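Local coordinates for protein putative sulfatase yidJ (Bacteroides fragilis, PDB 2QZU) that probably hydrolyses sulfate esters as a metal-dependent enzyme of the sulfatase family, within the alkaline phosphatase superfamily, at residues Pro201-Ser206 with Asn289-Ile293; Gly128-Lys132 with Val226-Pro230. All coordinates share one frame; numbering follows the deposited sequence.

Interaction 1 (Pro201-Ser206 with Asn289-Ile293); sequences PEYEAS and NVGRI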
loop_
_atom_site.group_PDB
_atom_site.type_symbol
_atom_site.label_atom_id
_atom_site.label_comp_id
_atom_site.label_asym_id
_atom_site.label_seq_id
_atom_site.Cartn_x
_atom_site.Cartn_y
_atom_site.Cartn_z
ATOM N N PRO A 201 -10.105 -14.164 -6.107
ATOM C CA PRO A 201 -10.297 -15.159 -7.168
ATOM C C PRO A 201 -10.630 -16.548 -6.645
ATOM O O PRO A 201 -11.356 -17.298 -7.292
ATOM C CB PRO A 201 -8.966 -15.126 -7.915
ATOM C CG PRO A 201 -8.552 -13.690 -7.769
ATOM C CD PRO A 201 -8.837 -13.438 -6.302
ATOM N N GLU A 202 -10.077 -16.884 -5.482
ATOM C CA GLU A 202 -10.315 -18.181 -4.855
ATOM C C GLU A 202 -11.760 -18.308 -4.404
ATOM O O GLU A 202 -12.420 -19.311 -4.678
ATOM C CB GLU A 202 -9.405 -18.363 -3.639
ATOM C CG GLU A 202 -8.098 -19.056 -3.920
ATOM C CD GLU A 202 -7.301 -19.300 -2.651
ATOM O OE1 GLU A 202 -7.886 -19.829 -1.680
ATOM O OE2 GLU A 202 -6.097 -18.968 -2.627
ATOM N N TYR A 203 -12.240 -17.284 -3.704
ATOM C CA TYR A 203 -13.609 -17.266 -3.203
ATOM C C TYR A 203 -14.590 -17.217 -4.368
ATOM O O TYR A 203 -15.566 -17.967 -4.413
ATOM C CB TYR A 203 -13.825 -16.047 -2.304
ATOM C CG TYR A 203 -15.250 -15.900 -1.803
ATOM C CD1 TYR A 203 -15.777 -16.780 -0.855
ATOM C CD2 TYR A 203 -16.069 -14.879 -2.282
ATOM C CE1 TYR A 203 -17.090 -16.641 -0.399
ATOM C CE2 TYR A 203 -17.371 -14.733 -1.836
ATOM C CZ TYR A 203 -17.878 -15.610 -0.899
ATOM O OH TYR A 203 -19.174 -15.455 -0.477
ATOM N N GLU A 204 -14.318 -16.327 -5.313
ATOM C CA GLU A 204 -15.176 -16.181 -6.474
ATOM C C GLU A 204 -15.292 -17.478 -7.263
ATOM O O GLU A 204 -16.384 -17.855 -7.680
ATOM C CB GLU A 204 -14.660 -15.035 -7.344
ATOM C CG GLU A 204 -14.941 -13.681 -6.707
ATOM C CD GLU A 204 -13.947 -12.605 -7.098
ATOM O OE1 GLU A 204 -13.121 -12.848 -8.005
ATOM O OE2 GLU A 204 -13.999 -11.510 -6.494
ATOM N N ALA A 205 -14.174 -18.167 -7.462
ATOM C CA ALA A 205 -14.198 -19.429 -8.187
ATOM C C ALA A 205 -15.005 -20.463 -7.397
ATOM O O ALA A 205 -15.719 -21.279 -7.979
ATOM C CB ALA A 205 -12.773 -19.933 -8.430
ATOM N N SER A 206 -14.899 -20.431 -6.070
ATOM C CA SER A 206 -15.655 -21.372 -5.248
ATOM C C SER A 206 -17.154 -21.124 -5.367
ATOM O O SER A 206 -17.937 -22.070 -5.439
ATOM C CB SER A 206 -15.236 -21.276 -3.782
ATOM O OG SER A 206 -13.932 -21.790 -3.609
ATOM N N ASN A 289 -7.544 -20.441 -10.725
ATOM C CA ASN A 289 -8.947 -20.394 -10.356
ATOM C C ASN A 289 -9.863 -20.491 -11.572
ATOM O O ASN A 289 -10.982 -20.989 -11.470
ATOM C CB ASN A 289 -9.213 -19.149 -9.508
ATOM C CG ASN A 289 -8.697 -19.319 -8.094
ATOM O OD1 ASN A 289 -9.208 -20.152 -7.342
ATOM N ND2 ASN A 289 -7.662 -18.564 -7.734
ATOM N N VAL A 290 -9.386 -20.035 -12.727
ATOM C CA VAL A 290 -10.169 -20.162 -13.950
ATOM C C VAL A 290 -10.218 -21.667 -14.230
ATOM O O VAL A 290 -11.241 -22.203 -14.655
ATOM C CB VAL A 290 -9.499 -19.442 -15.143
ATOM C CG1 VAL A 290 -10.165 -19.865 -16.450
ATOM C CG2 VAL A 290 -9.618 -17.928 -14.968
ATOM N N GLY A 291 -9.102 -22.342 -13.967
ATOM C CA GLY A 291 -9.028 -23.778 -14.174
ATOM C C GLY A 291 -10.049 -24.520 -13.327
ATOM O O GLY A 291 -10.630 -25.517 -13.765
ATOM N N ARG A 292 -10.272 -24.037 -12.108
ATOM C CA ARG A 292 -11.242 -24.655 -11.208
ATOM C C ARG A 292 -12.655 -24.543 -11.784
ATOM O O ARG A 292 -13.448 -25.484 -11.712
ATOM C CB ARG A 292 -11.196 -23.977 -9.839
ATOM C CG ARG A 292 -9.888 -24.149 -9.084
ATOM C CD ARG A 292 -9.940 -23.356 -7.786
ATOM N NE ARG A 292 -11.052 -23.778 -6.940
ATOM C CZ ARG A 292 -11.590 -23.030 -5.979
ATOM N NH1 ARG A 292 -11.122 -21.810 -5.743
ATOM N NH2 ARG A 292 -12.587 -23.504 -5.245
ATOM N N ILE A 293 -12.971 -23.382 -12.354
ATOM C CA ILE A 293 -14.293 -23.163 -12.944
ATOM C C ILE A 293 -14.506 -24.061 -14.158
ATOM O O ILE A 293 -15.568 -24.675 -14.314
ATOM C CB ILE A 293 -14.474 -21.682 -13.354
ATOM C CG1 ILE A 293 -14.378 -20.788 -12.112
ATOM C CG2 ILE A 293 -15.825 -21.485 -14.051
ATOM C CD1 ILE A 293 -14.344 -19.292 -12.425
#

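Interaction 2 (Gly128-Lys132 with Val226-Pro230); sequences GYIGK and VSMNP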
loop_
_atom_site.group_PDB
_atom_site.type_symbol
_atom_site.label_atom_id
_atom_site.label_comp_id
_atom_site.label_asym_id
_atom_site.label_seq_id
_atom_site.Cartn_x
_atom_site.Cartn_y
_atom_site.Cartn_z
ATOM N N GLY A 128 -26.530 -15.116 -13.147
ATOM C CA GLY A 128 -25.669 -14.938 -11.986
ATOM C C GLY A 128 -24.477 -14.028 -12.256
ATOM O O GLY A 128 -23.911 -14.041 -13.347
ATOM N N TYR A 129 -24.098 -13.231 -11.261
ATOM C CA TYR A 129 -22.961 -12.327 -11.390
ATOM C C TYR A 129 -22.141 -12.388 -10.105
ATOM O O TYR A 129 -22.664 -12.169 -9.015
ATOM C CB TYR A 129 -23.434 -10.885 -11.623
ATOM C CG TYR A 129 -22.328 -9.946 -12.084
ATOM C CD1 TYR A 129 -22.231 -9.557 -13.422
ATOM C CD2 TYR A 129 -21.363 -9.477 -11.194
ATOM C CE1 TYR A 129 -21.201 -8.728 -13.864
ATOM C CE2 TYR A 129 -20.321 -8.641 -11.627
ATOM C CZ TYR A 129 -20.250 -8.276 -12.964
ATOM O OH TYR A 129 -19.228 -7.471 -13.414
ATOM N N ILE A 130 -20.856 -12.696 -10.236
ATOM C CA ILE A 130 -19.973 -12.787 -9.080
ATOM C C ILE A 130 -18.749 -11.908 -9.318
ATOM O O ILE A 130 -18.092 -12.030 -10.349
ATOM C CB ILE A 130 -19.490 -14.248 -8.868
ATOM C CG1 ILE A 130 -20.689 -15.183 -8.694
ATOM C CG2 ILE A 130 -18.570 -14.327 -7.658
ATOM C CD1 ILE A 130 -20.314 -16.653 -8.715
ATOM N N GLY A 131 -18.448 -11.014 -8.381
ATOM C CA GLY A 131 -17.270 -10.180 -8.548
ATOM C C GLY A 131 -17.489 -8.688 -8.653
ATOM O O GLY A 131 -18.488 -8.153 -8.171
ATOM N N LYS A 132 -16.536 -8.023 -9.299
ATOM C CA LYS A 132 -16.545 -6.575 -9.482
ATOM C C LYS A 132 -17.533 -6.114 -10.550
ATOM O O LYS A 132 -17.523 -6.610 -11.675
ATOM C CB LYS A 132 -15.128 -6.118 -9.845
ATOM C CG LYS A 132 -14.978 -4.633 -10.097
ATOM C CD LYS A 132 -13.538 -4.306 -10.456
ATOM C CE LYS A 132 -13.396 -2.845 -10.848
ATOM N NZ LYS A 132 -12.008 -2.533 -11.286
ATOM N N VAL A 226 -18.172 -14.042 -14.028
ATOM C CA VAL A 226 -17.244 -14.123 -12.910
ATOM C C VAL A 226 -16.238 -13.013 -13.217
ATOM O O VAL A 226 -15.432 -13.133 -14.135
ATOM C CB VAL A 226 -16.532 -15.494 -12.843
ATOM C CG1 VAL A 226 -15.606 -15.537 -11.639
ATOM C CG2 VAL A 226 -17.563 -16.610 -12.746
ATOM N N SER A 227 -16.322 -11.929 -12.452
ATOM C CA SER A 227 -15.476 -10.755 -12.637
ATOM C C SER A 227 -14.426 -10.650 -11.530
ATOM O O SER A 227 -14.698 -10.124 -10.449
ATOM C CB SER A 227 -16.368 -9.508 -12.652
ATOM O OG SER A 227 -15.618 -8.320 -12.821
HETATM N N MSE A 228 -13.223 -11.145 -11.813
HETATM C CA MSE A 228 -12.135 -11.131 -10.835
HETATM C C MSE A 228 -11.359 -9.822 -10.857
HETATM O O MSE A 228 -11.226 -9.188 -11.903
HETATM C CB MSE A 228 -11.191 -12.301 -11.102
HETATM C CG MSE A 228 -11.867 -13.661 -10.987
HETATM SE SE MSE A 228 -10.679 -15.093 -11.531
HETATM C CE MSE A 228 -11.806 -16.606 -11.072
ATOM N N ASN A 229 -10.839 -9.431 -9.698
ATOM C CA ASN A 229 -10.100 -8.180 -9.575
ATOM C C ASN A 229 -8.630 -8.311 -9.989
ATOM O O ASN A 229 -8.164 -7.570 -10.855
ATOM C CB ASN A 229 -10.227 -7.635 -8.148
ATOM C CG ASN A 229 -10.127 -6.121 -8.098
ATOM O OD1 ASN A 229 -9.270 -5.527 -8.748
ATOM N ND2 ASN A 229 -11.005 -5.490 -7.326
ATOM N N PRO A 230 -7.871 -9.238 -9.372
ATOM C CA PRO A 230 -6.470 -9.349 -9.801
ATOM C C PRO A 230 -6.502 -9.696 -11.294
ATOM O O PRO A 230 -7.456 -10.312 -11.757
ATOM C CB PRO A 230 -5.941 -10.514 -8.967
ATOM C CG PRO A 230 -6.804 -10.482 -7.726
ATOM C CD PRO A 230 -8.178 -10.186 -8.284
HETATM O O HOH W 1 -10.304 -2.909 -9.191
#

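Interaction 1 (Pro201-Ser206 with Asn289-Ile293)
Arg292 reaches across to helix 200-213 with both terminal nitrogens of its guanidinium group. Arg292 NH2 meets OG of Ser206 at 2.7 Å, near the guanidinium plane and almost straight (165° at the hydrogen). Arg292 NH1 lies 3.0 Å from the carbonyl O of Glu202, on a lone pair of that oxygen, but the bond is more bent and the acceptor is tilted out of the guanidinium plane. The same carbonyl still takes the helical bond from Ser206 N. Over one face of the guanidinium lies Ala205 CB, 3.7 Å from Arg292 NH1 and 4.1 Å from CG1 of Ile293.

One turn earlier, Asn289 lays its amide against the backbone of Pro201 and Glu202, with Asn289 OD1 3.4 Å from Glu202 CA. Asn289 OD1 also accepts from Arg292 NH1 at 3.0 Å. A bend at chi3 (58°) turns the arginine chain toward its acceptors. Glu202 directs its carboxylate elsewhere, to a salt bridge with Arg241.

Helices 200-213 and 267-299 run parallel here, 4° apart with axes 9.1 Å from each other, and both pack on Met228 of strand 222-228. Three oxygens, Ser206 OG, Glu202 O and Asn289 OD1, together set the guanidinium's position and rotation.

Interaction 2 (Gly128-Lys132 with Val226-Pro230)
Ser227 and the chain from Ile130 to Lys132 are joined first by backbone bonds of a parallel bridge. Ser227 N donates to Ile130 O at 2.8 Å, and Lys132 N returns a bond to Ser227 O at 3.0 Å. Between them Gly131 brings its CA to 3.2 Å from Ser227 O, a CH...O contact. Its backbone angles (phi 118°, psi -155°) and this proximity both exclude a side chain, and here the chain turns its corner.

Hydroxyl groups supply the second kind of bond. OG of Ser227, set anti to the backbone N (chi1 180°), donates to Lys132 O at 2.8 Å in the carbonyl plane, on a lone pair. Tyr129 OH donates to Lys132 O at 2.6 Å, tilted from that plane. Ser227 CB approaches the Tyr129 ring obliquely, nearest its OH. Ser227 OG is also hydrogen-bonded to Arg80.

Water mediates the third link. The fully extended Lys132 carries NZ to 2.7 Å from a water that donates to Asn229 OD1; Asn229 ND2 binds Tyr172 and Asp176.

Apolar Ile130 and Val226 share one sheet face, packed by helices 200-213 (Glu204, Ala208) and 267-299 (Ile293). Two hydroxyl donors on one buried carbonyl hold the chain at the corner of Gly131. The salt bridge of Lys132 NZ to Asp36 and its weak bond to Ser76, the predicted formylglycine position, unmodified here, are consistent with a place in the sulfatase active-site pocket.

Overall arrangement
Interaction 2 lies in the core, its centre about 11 Å from the centre of the chain, joining neighbouring parallel strands of the central mixed sheet, while interaction 1 is partly buried, its centre about 18 Å from the centre of the chain, between two helices covering that sheet. Their centres are 10 Å apart and they touch directly: Glu204 CG packs 3.8 Å from Ile130 CG2, and Pro201 CG lies 3.6 Å from Pro230 CD. Met228, a selenomethionine, fills the layer between, against both helices. Helix 200-213 leads on to strand 222-228, so one chain passage serves both contacts. The outer contact relies on a side-chain guanidinium; the inner one combines strand backbone bonds, hydroxyls and a water near the predicted modification site.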